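Local coordinates for protein Tae4 (Agrobacterium tumefaciens, PDB 6IJF) that probably acts as a type VI secretion amidase effector that cleaves peptide crosslinks of bacterial peptidoglycan, at residues C[48-52]-C[131-135]; C[88-92]-C[156-160]; C[121-125]-C[148-152]. All blocks are in the same frame, centred on the assembly; numbering follows the deposited sequence.

Contact 1 (C[48-52]-C[131-135])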
loop_
_atom_site.group_PDB
_atom_site.type_symbol
_atom_site.label_atom_id
_atom_site.label_comp_id
_atom_site.label_asym_id
_atom_site.label_seq_id
_atom_site.Cartn_x
_atom_site.Cartn_y
_atom_site.Cartn_z
ATOM N N CYS C 48 -6.264 20.246 7.180
ATOM C CA CYS C 48 -5.568 19.689 8.385
ATOM C C CYS C 48 -5.609 20.702 9.534
ATOM O O CYS C 48 -5.889 20.274 10.678
ATOM C CB CYS C 48 -4.139 19.243 8.091
ATOM S SG CYS C 48 -2.963 20.571 7.660
ATOM N N ALA C 49 -5.372 21.998 9.268
ATOM C CA ALA C 49 -5.292 23.030 10.330
ATOM C C ALA C 49 -6.703 23.400 10.859
ATOM O O ALA C 49 -6.828 23.672 12.082
ATOM C CB ALA C 49 -4.551 24.262 9.835
ATOM N N ILE C 50 -7.726 23.370 10.009
ATOM C CA ILE C 50 -9.166 23.470 10.423
ATOM C C ILE C 50 -9.497 22.351 11.421
ATOM O O ILE C 50 -10.085 22.613 12.496
ATOM C CB ILE C 50 -10.089 23.402 9.194
ATOM C CG1 ILE C 50 -9.810 24.541 8.218
ATOM C CG2 ILE C 50 -11.548 23.372 9.610
ATOM C CD1 ILE C 50 -10.402 24.323 6.840
ATOM N N ARG C 51 -9.107 21.122 11.098
ATOM C CA ARG C 51 -9.465 19.942 11.927
ATOM C C ARG C 51 -8.769 20.069 13.283
ATOM O O ARG C 51 -9.420 19.847 14.329
ATOM C CB ARG C 51 -9.134 18.649 11.169
ATOM C CG ARG C 51 -9.971 18.478 9.917
ATOM C CD ARG C 51 -9.547 17.296 9.058
ATOM N NE ARG C 51 -10.377 17.168 7.874
ATOM C CZ ARG C 51 -11.545 16.531 7.839
ATOM N NH1 ARG C 51 -12.029 15.981 8.941
ATOM N NH2 ARG C 51 -12.194 16.414 6.698
ATOM N N VAL C 52 -7.488 20.460 13.309
ATOM C CA VAL C 52 -6.769 20.620 14.608
ATOM C C VAL C 52 -7.343 21.820 15.390
ATOM O O VAL C 52 -7.542 21.671 16.634
ATOM C CB VAL C 52 -5.243 20.690 14.431
ATOM C CG1 VAL C 52 -4.567 21.074 15.751
ATOM C CG2 VAL C 52 -4.685 19.363 13.914
ATOM N N GLY C 131 2.823 22.086 4.939
ATOM C CA GLY C 131 2.930 20.709 5.438
ATOM C C GLY C 131 1.641 20.293 6.115
ATOM O O GLY C 131 0.570 20.750 5.686
ATOM N N HIS C 132 1.731 19.371 7.064
ATOM C CA HIS C 132 0.558 18.675 7.649
ATOM C C HIS C 132 0.670 18.768 9.158
ATOM O O HIS C 132 1.756 18.510 9.703
ATOM C CB HIS C 132 0.501 17.223 7.167
ATOM C CG HIS C 132 -0.660 16.458 7.704
ATOM N ND1 HIS C 132 -1.946 16.746 7.323
ATOM C CD2 HIS C 132 -0.727 15.445 8.601
ATOM C CE1 HIS C 132 -2.777 15.936 7.966
ATOM N NE2 HIS C 132 -2.051 15.107 8.737
ATOM N N ILE C 133 -0.426 19.134 9.805
ATOM C CA ILE C 133 -0.512 19.110 11.289
ATOM C C ILE C 133 -1.641 18.175 11.703
ATOM O O ILE C 133 -2.663 18.085 10.968
ATOM C CB ILE C 133 -0.662 20.547 11.823
ATOM C CG1 ILE C 133 -0.430 20.572 13.324
ATOM C CG2 ILE C 133 -1.993 21.170 11.391
ATOM C CD1 ILE C 133 -0.225 21.963 13.871
ATOM N N ASP C 134 -1.443 17.447 12.794
ATOM C CA ASP C 134 -2.307 16.291 13.109
ATOM C C ASP C 134 -2.084 15.945 14.574
ATOM O O ASP C 134 -1.224 16.566 15.223
ATOM C CB ASP C 134 -1.985 15.100 12.185
ATOM C CG ASP C 134 -3.142 14.155 11.910
ATOM O OD1 ASP C 134 -4.030 14.036 12.767
ATOM O OD2 ASP C 134 -3.193 13.613 10.802
ATOM N N LEU C 135 -2.872 15.001 15.068
ATOM C CA LEU C 135 -2.689 14.363 16.389
ATOM C C LEU C 135 -2.093 12.989 16.167
ATOM O O LEU C 135 -2.455 12.303 15.205
ATOM C CB LEU C 135 -4.032 14.220 17.127
ATOM C CG LEU C 135 -4.830 15.517 17.315
ATOM C CD1 LEU C 135 -6.025 15.280 18.189
ATOM C CD2 LEU C 135 -3.975 16.651 17.856
HETATM O O HOH W 1 -5.321 17.498 10.898
#
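C48 meets the strand 131-135 with both atoms of its side chain. Its CB lies 3.4 Å from H132 ND1, oblique to the imidazole, and SG receives the backbone N-H of I133 in a weak but nearly straight hydrogen bond (I133 N to C48 SG 3.6 Å, 168° at the hydrogen). With chi1 at 67°, SG is tucked over the backbone, flanked by N and C, and faces that N-H. The backbone O of C48 is joined to I133 O through one water that donates to both, 2.8 Å from C48 O and 2.7 Å from I133 O. C48 SG also lies 3.9 Å from the methyl CG2 of I133. Next, A49 offers its CA to the same methyl. One helical turn on from C48, V52 lays CG2 alongside it, at 4.1 Å from I133 CG2, so a single isoleucine branch touches three helix residues. Within the strand, H132 NE2 donates to D134 OD2 (2.8 Å), which lies close to the ring plane and is approached on its anti side, 31° out of the carboxylate plane. This bond would limit rotation of the imidazole. D134 OD2 is also held by the backbone N-H groups of S147 and A148. A cysteine at the start of a helix beside a histidine on a strand, with a carboxylate behind it, is consistent with the Cys-His-Asp site of papain-like (clan CA) amidases.

Contact 2 (C[88-92]-C[156-160]); sequences ATLMK and IWFWP
W159 and W157, two residues apart on strand 156-160, both turn their indoles to the helix segment 88-92, and K92 completes the set. Over one face of W159 stands M91, whose CB is 4.1 Å from the centroid of the six-membered ring and 26° off its normal, a CH-pi contact displaced to the rim. The carbonyl O of A88 comes obliquely to the same six-membered ring, 3.7 Å from W159 CZ2. The indole NH of W159 is engaged elsewhere, by the carbonyl of G98. W157 instead receives K92: extended beyond CG, the lysine chain crosses the indole at about a right angle, with K92 CE 4.2 Å above the W157 ring plane near its rim. K92 NZ comes within 3.7 Å of W157 CH2, but from an oblique direction, so van der Waals packing is what the geometry supports. A88 CB adds a further apolar touch, 4.1 Å from W157 CZ3. Strand alternation puts both tryptophans on one side, and similar first torsions, near -64°, swing their indoles alike. The axes of segments 88-92 and 156-160 come within 10.9 Å, at 41°: helix-on-sheet packing against the antiparallel sheet, consistent with the alpha+beta, papain-like fold of the family.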
loop_
_atom_site.group_PDB
_atom_site.type_symbol
_atom_site.label_atom_id
_atom_site.label_comp_id
_atom_site.label_asym_id
_atom_site.label_seq_id
_atom_site.Cartn_x
_atom_site.Cartn_y
_atom_site.Cartn_z
ATOM N N ALA C 88 1.010 25.998 13.259
ATOM C CA ALA C 88 2.223 25.385 13.885
ATOM C C ALA C 88 2.998 26.464 14.662
ATOM O O ALA C 88 3.410 26.214 15.786
ATOM C CB ALA C 88 3.086 24.760 12.808
ATOM N N THR C 89 3.133 27.653 14.075
ATOM C CA THR C 89 3.709 28.870 14.718
ATOM C C THR C 89 2.960 29.193 16.020
ATOM O O THR C 89 3.594 29.338 17.069
ATOM C CB THR C 89 3.686 30.028 13.713
ATOM O OG1 THR C 89 4.473 29.583 12.601
ATOM C CG2 THR C 89 4.213 31.321 14.306
ATOM N N LEU C 90 1.632 29.254 15.973
ATOM C CA LEU C 90 0.810 29.577 17.157
ATOM C C LEU C 90 1.021 28.534 18.242
ATOM O O LEU C 90 1.132 28.904 19.432
ATOM C CB LEU C 90 -0.656 29.623 16.715
ATOM C CG LEU C 90 -1.669 29.931 17.808
ATOM C CD1 LEU C 90 -2.703 30.902 17.250
ATOM C CD2 LEU C 90 -2.352 28.667 18.311
ATOM N N MET C 91 1.042 27.254 17.866
ATOM C CA MET C 91 1.146 26.150 18.847
ATOM C C MET C 91 2.478 26.263 19.585
ATOM O O MET C 91 2.528 25.797 20.757
ATOM C CB MET C 91 1.064 24.778 18.160
ATOM C CG MET C 91 -0.382 24.346 17.795
ATOM S SD MET C 91 -1.396 24.239 19.270
ATOM C CE MET C 91 -2.982 24.818 18.652
ATOM N N LYS C 92 3.498 26.820 18.914
ATOM C CA LYS C 92 4.896 26.942 19.429
ATOM C C LYS C 92 4.957 27.974 20.555
ATOM O O LYS C 92 5.900 27.907 21.345
ATOM C CB LYS C 92 5.853 27.389 18.313
ATOM C CG LYS C 92 7.144 26.623 18.190
ATOM C CD LYS C 92 7.904 26.975 16.911
ATOM C CE LYS C 92 9.393 26.715 17.021
ATOM N NZ LYS C 92 10.106 27.062 15.769
ATOM N N ILE C 156 10.078 17.237 11.375
ATOM C CA ILE C 156 8.859 16.813 12.090
ATOM C C ILE C 156 8.928 17.430 13.478
ATOM O O ILE C 156 9.940 17.206 14.173
ATOM C CB ILE C 156 8.795 15.285 12.104
ATOM C CG1 ILE C 156 8.770 14.762 10.665
ATOM C CG2 ILE C 156 7.626 14.808 12.946
ATOM C CD1 ILE C 156 8.996 13.296 10.527
ATOM N N TRP C 157 7.897 18.187 13.853
ATOM C CA TRP C 157 7.798 18.748 15.217
ATOM C C TRP C 157 6.802 17.915 16.004
ATOM O O TRP C 157 5.672 17.688 15.520
ATOM C CB TRP C 157 7.388 20.216 15.197
ATOM C CG TRP C 157 8.369 21.137 14.555
ATOM C CD1 TRP C 157 9.683 20.899 14.285
ATOM C CD2 TRP C 157 8.116 22.501 14.183
ATOM N NE1 TRP C 157 10.256 22.013 13.741
ATOM C CE2 TRP C 157 9.321 23.012 13.663
ATOM C CE3 TRP C 157 6.994 23.332 14.233
ATOM C CZ2 TRP C 157 9.434 24.325 13.201
ATOM C CZ3 TRP C 157 7.098 24.621 13.764
ATOM C CH2 TRP C 157 8.303 25.110 13.253
ATOM N N PHE C 158 7.187 17.515 17.200
ATOM C CA PHE C 158 6.309 16.773 18.134
ATOM C C PHE C 158 6.143 17.565 19.429
ATOM O O PHE C 158 7.147 17.885 20.088
ATOM C CB PHE C 158 6.896 15.393 18.400
ATOM C CG PHE C 158 6.052 14.567 19.317
ATOM C CD1 PHE C 158 4.711 14.393 19.059
ATOM C CD2 PHE C 158 6.595 13.999 20.466
ATOM C CE1 PHE C 158 3.910 13.667 19.928
ATOM C CE2 PHE C 158 5.794 13.267 21.331
ATOM C CZ PHE C 158 4.456 13.093 21.054
ATOM N N TRP C 159 4.893 17.818 19.809
ATOM C CA TRP C 159 4.503 18.351 21.150
ATOM C C TRP C 159 3.858 17.239 21.970
ATOM O O TRP C 159 2.695 16.903 21.751
ATOM C CB TRP C 159 3.516 19.496 20.988
ATOM C CG TRP C 159 3.993 20.720 20.273
ATOM C CD1 TRP C 159 4.554 21.813 20.853
ATOM C CD2 TRP C 159 3.810 21.065 18.884
ATOM N NE1 TRP C 159 4.762 22.795 19.928
ATOM C CE2 TRP C 159 4.276 22.388 18.719
ATOM C CE3 TRP C 159 3.288 20.409 17.769
ATOM C CZ2 TRP C 159 4.300 23.023 17.487
ATOM C CZ3 TRP C 159 3.281 21.055 16.562
ATOM C CH2 TRP C 159 3.779 22.344 16.418
ATOM N N PRO C 160 4.570 16.616 22.934
ATOM C CA PRO C 160 3.968 15.571 23.765
ATOM C C PRO C 160 2.910 16.142 24.729
ATOM O O PRO C 160 3.115 17.223 25.201
ATOM C CB PRO C 160 5.159 14.988 24.536
ATOM C CG PRO C 160 6.167 16.097 24.557
ATOM C CD PRO C 160 5.976 16.879 23.274
#

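Contact 3 (C[121-125]-C[148-152]); sequences FNNIP and ACYYN
Segment 121-125, which starts on sheet strand 116-122, packs here against the loop 148-152, which contains C149, disulfide-bonded to C145, and leads to strand 155-160, the last in the chain. F121 spreads its ring along the loop backbone. The amide N of Y150 stands 3.5 Å above the F121 ring plane, over its centre, while the carbonyl carbon of C149 lies over the same face nearer the rim. The first torsion of F121 (chi1 -56°, CG anti to the carbonyl carbon) carries the ring under this peptide. At its far end F121 CZ touches C149 CA at 3.7 Å, and F121 CE1 meets Y151 CD1 obliquely at 4.1 Å. The aromatic residue of the outgoing strand thus packs beneath the loop next to the putative Cys-His-Asp site of the papain-like fold: F121 pairs by backbone hydrogen bonds with H132, and the Y150 ring meets the H132 ring edge-to-face. Further along, I124 points its CD1 methyl over one face of Y150, 4.2 Å from the ring centroid and 28° off the normal, a CH-pi contact in which the two side chains cross at about a right angle. The phenol OH of Y150 is hydrogen-bonded to a polar side chain of another protein's chain, placing this tyrosine at an interface. The CG2 branch of I124 packs against the N152 amide, 3.6 Å from N152 ND2. On the loop side, N152 OD1 comes to the edge of the Y150 ring, in its plane.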
loop_
_atom_site.group_PDB
_atom_site.type_symbol
_atom_site.label_atom_id
_atom_site.label_comp_id
_atom_site.label_asym_id
_atom_site.label_seq_id
_atom_site.Cartn_x
_atom_site.Cartn_y
_atom_site.Cartn_z
ATOM N N PHE C 121 4.398 18.002 10.296
ATOM C CA PHE C 121 5.266 17.515 9.202
ATOM C C PHE C 121 5.515 18.722 8.308
ATOM O O PHE C 121 4.572 19.142 7.615
ATOM C CB PHE C 121 4.613 16.350 8.465
ATOM C CG PHE C 121 4.240 15.178 9.346
ATOM C CD1 PHE C 121 5.169 14.194 9.671
ATOM C CD2 PHE C 121 2.952 15.038 9.823
ATOM C CE1 PHE C 121 4.813 13.124 10.474
ATOM C CE2 PHE C 121 2.585 13.943 10.591
ATOM C CZ PHE C 121 3.516 12.998 10.937
ATOM N N ASN C 122 6.729 19.276 8.355
ATOM C CA ASN C 122 7.061 20.551 7.662
ATOM C C ASN C 122 7.717 20.265 6.311
ATOM O O ASN C 122 8.682 19.477 6.292
ATOM C CB ASN C 122 7.972 21.429 8.509
ATOM C CG ASN C 122 7.461 21.585 9.914
ATOM O OD1 ASN C 122 8.107 21.137 10.870
ATOM N ND2 ASN C 122 6.272 22.140 10.047
ATOM N N ASN C 123 7.227 20.889 5.241
ATOM C CA ASN C 123 7.812 20.851 3.875
ATOM C C ASN C 123 7.779 19.423 3.324
ATOM O O ASN C 123 8.802 18.697 3.354
ATOM C CB ASN C 123 9.201 21.502 3.900
ATOM C CG ASN C 123 9.151 22.859 4.565
ATOM O OD1 ASN C 123 8.356 23.715 4.176
ATOM N ND2 ASN C 123 9.926 23.023 5.621
ATOM N N ILE C 124 6.634 19.022 2.823
ATOM C CA ILE C 124 6.398 17.677 2.232
ATOM C C ILE C 124 6.751 17.673 0.749
ATOM O O ILE C 124 6.221 18.463 -0.012
ATOM C CB ILE C 124 4.942 17.241 2.481
ATOM C CG1 ILE C 124 4.688 17.169 3.998
ATOM C CG2 ILE C 124 4.621 15.955 1.737
ATOM C CD1 ILE C 124 3.237 17.346 4.426
ATOM N N PRO C 125 7.654 16.776 0.312
ATOM C CA PRO C 125 7.958 16.590 -1.111
ATOM C C PRO C 125 6.743 16.390 -2.032
ATOM O O PRO C 125 6.047 15.363 -1.894
ATOM C CB PRO C 125 8.805 15.291 -1.104
ATOM C CG PRO C 125 9.521 15.334 0.220
ATOM C CD PRO C 125 8.491 15.906 1.168
ATOM N N ALA C 148 -3.368 11.545 8.854
ATOM C CA ALA C 148 -2.306 11.077 7.937
ATOM C C ALA C 148 -0.941 11.403 8.522
ATOM O O ALA C 148 -0.827 12.426 9.188
ATOM C CB ALA C 148 -2.486 11.779 6.603
ATOM N N CYS C 149 0.067 10.589 8.258
ATOM C CA CYS C 149 1.474 10.867 8.649
ATOM C C CYS C 149 2.266 11.138 7.357
ATOM O O CYS C 149 1.952 10.525 6.316
ATOM C CB CYS C 149 2.074 9.724 9.475
ATOM S SG CYS C 149 2.145 8.240 8.470
ATOM N N TYR C 150 3.247 12.038 7.387
ATOM C CA TYR C 150 4.075 12.404 6.206
ATOM C C TYR C 150 5.549 12.382 6.614
ATOM O O TYR C 150 6.181 13.424 6.779
ATOM C CB TYR C 150 3.683 13.774 5.658
ATOM C CG TYR C 150 2.393 13.746 4.896
ATOM C CD1 TYR C 150 2.365 13.367 3.564
ATOM C CD2 TYR C 150 1.199 14.078 5.512
ATOM C CE1 TYR C 150 1.184 13.359 2.846
ATOM C CE2 TYR C 150 0.011 14.057 4.806
ATOM C CZ TYR C 150 0.004 13.718 3.468
ATOM O OH TYR C 150 -1.179 13.657 2.805
ATOM N N TYR C 151 6.083 11.192 6.843
ATOM C CA TYR C 151 7.503 11.019 7.220
ATOM C C TYR C 151 8.398 11.375 6.026
ATOM O O TYR C 151 9.577 11.558 6.251
ATOM C CB TYR C 151 7.768 9.602 7.717
ATOM C CG TYR C 151 7.426 9.340 9.155
ATOM C CD1 TYR C 151 6.112 9.349 9.607
ATOM C CD2 TYR C 151 8.416 8.995 10.056
ATOM C CE1 TYR C 151 5.803 9.075 10.922
ATOM C CE2 TYR C 151 8.120 8.702 11.366
ATOM C CZ TYR C 151 6.810 8.733 11.809
ATOM O OH TYR C 151 6.520 8.447 13.116
ATOM N N ASN C 152 7.841 11.659 4.846
ATOM C CA ASN C 152 8.645 12.144 3.692
ATOM C C ASN C 152 8.980 13.636 3.883
ATOM O O ASN C 152 9.624 14.198 3.002
ATOM C CB ASN C 152 7.975 11.846 2.340
ATOM C CG ASN C 152 6.620 12.497 2.141
ATOM O OD1 ASN C 152 5.853 12.643 3.091
ATOM N ND2 ASN C 152 6.291 12.843 0.905
#

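From the N terminus, helix 48-58 comes first, and contact 1 closes a loop of 78 residues by bringing its start to strand 131-137. Contact 2 starts inside that loop, on helix 84-92, and ends beyond it on strand 155-160, so the two cross. Contact 3, from 121-125 to 148-152, also crosses contact 1 but nests within the loop of contact 2. All three reach one antiparallel sheet, where strand 116-122 lies between 155-160 and 131-137. I133 CD1 packs on A88 CA, joining contacts 1 and 2; G131 CA against I124 CD1 joins 1 and 3; I156 against F121 joins 2 and 3.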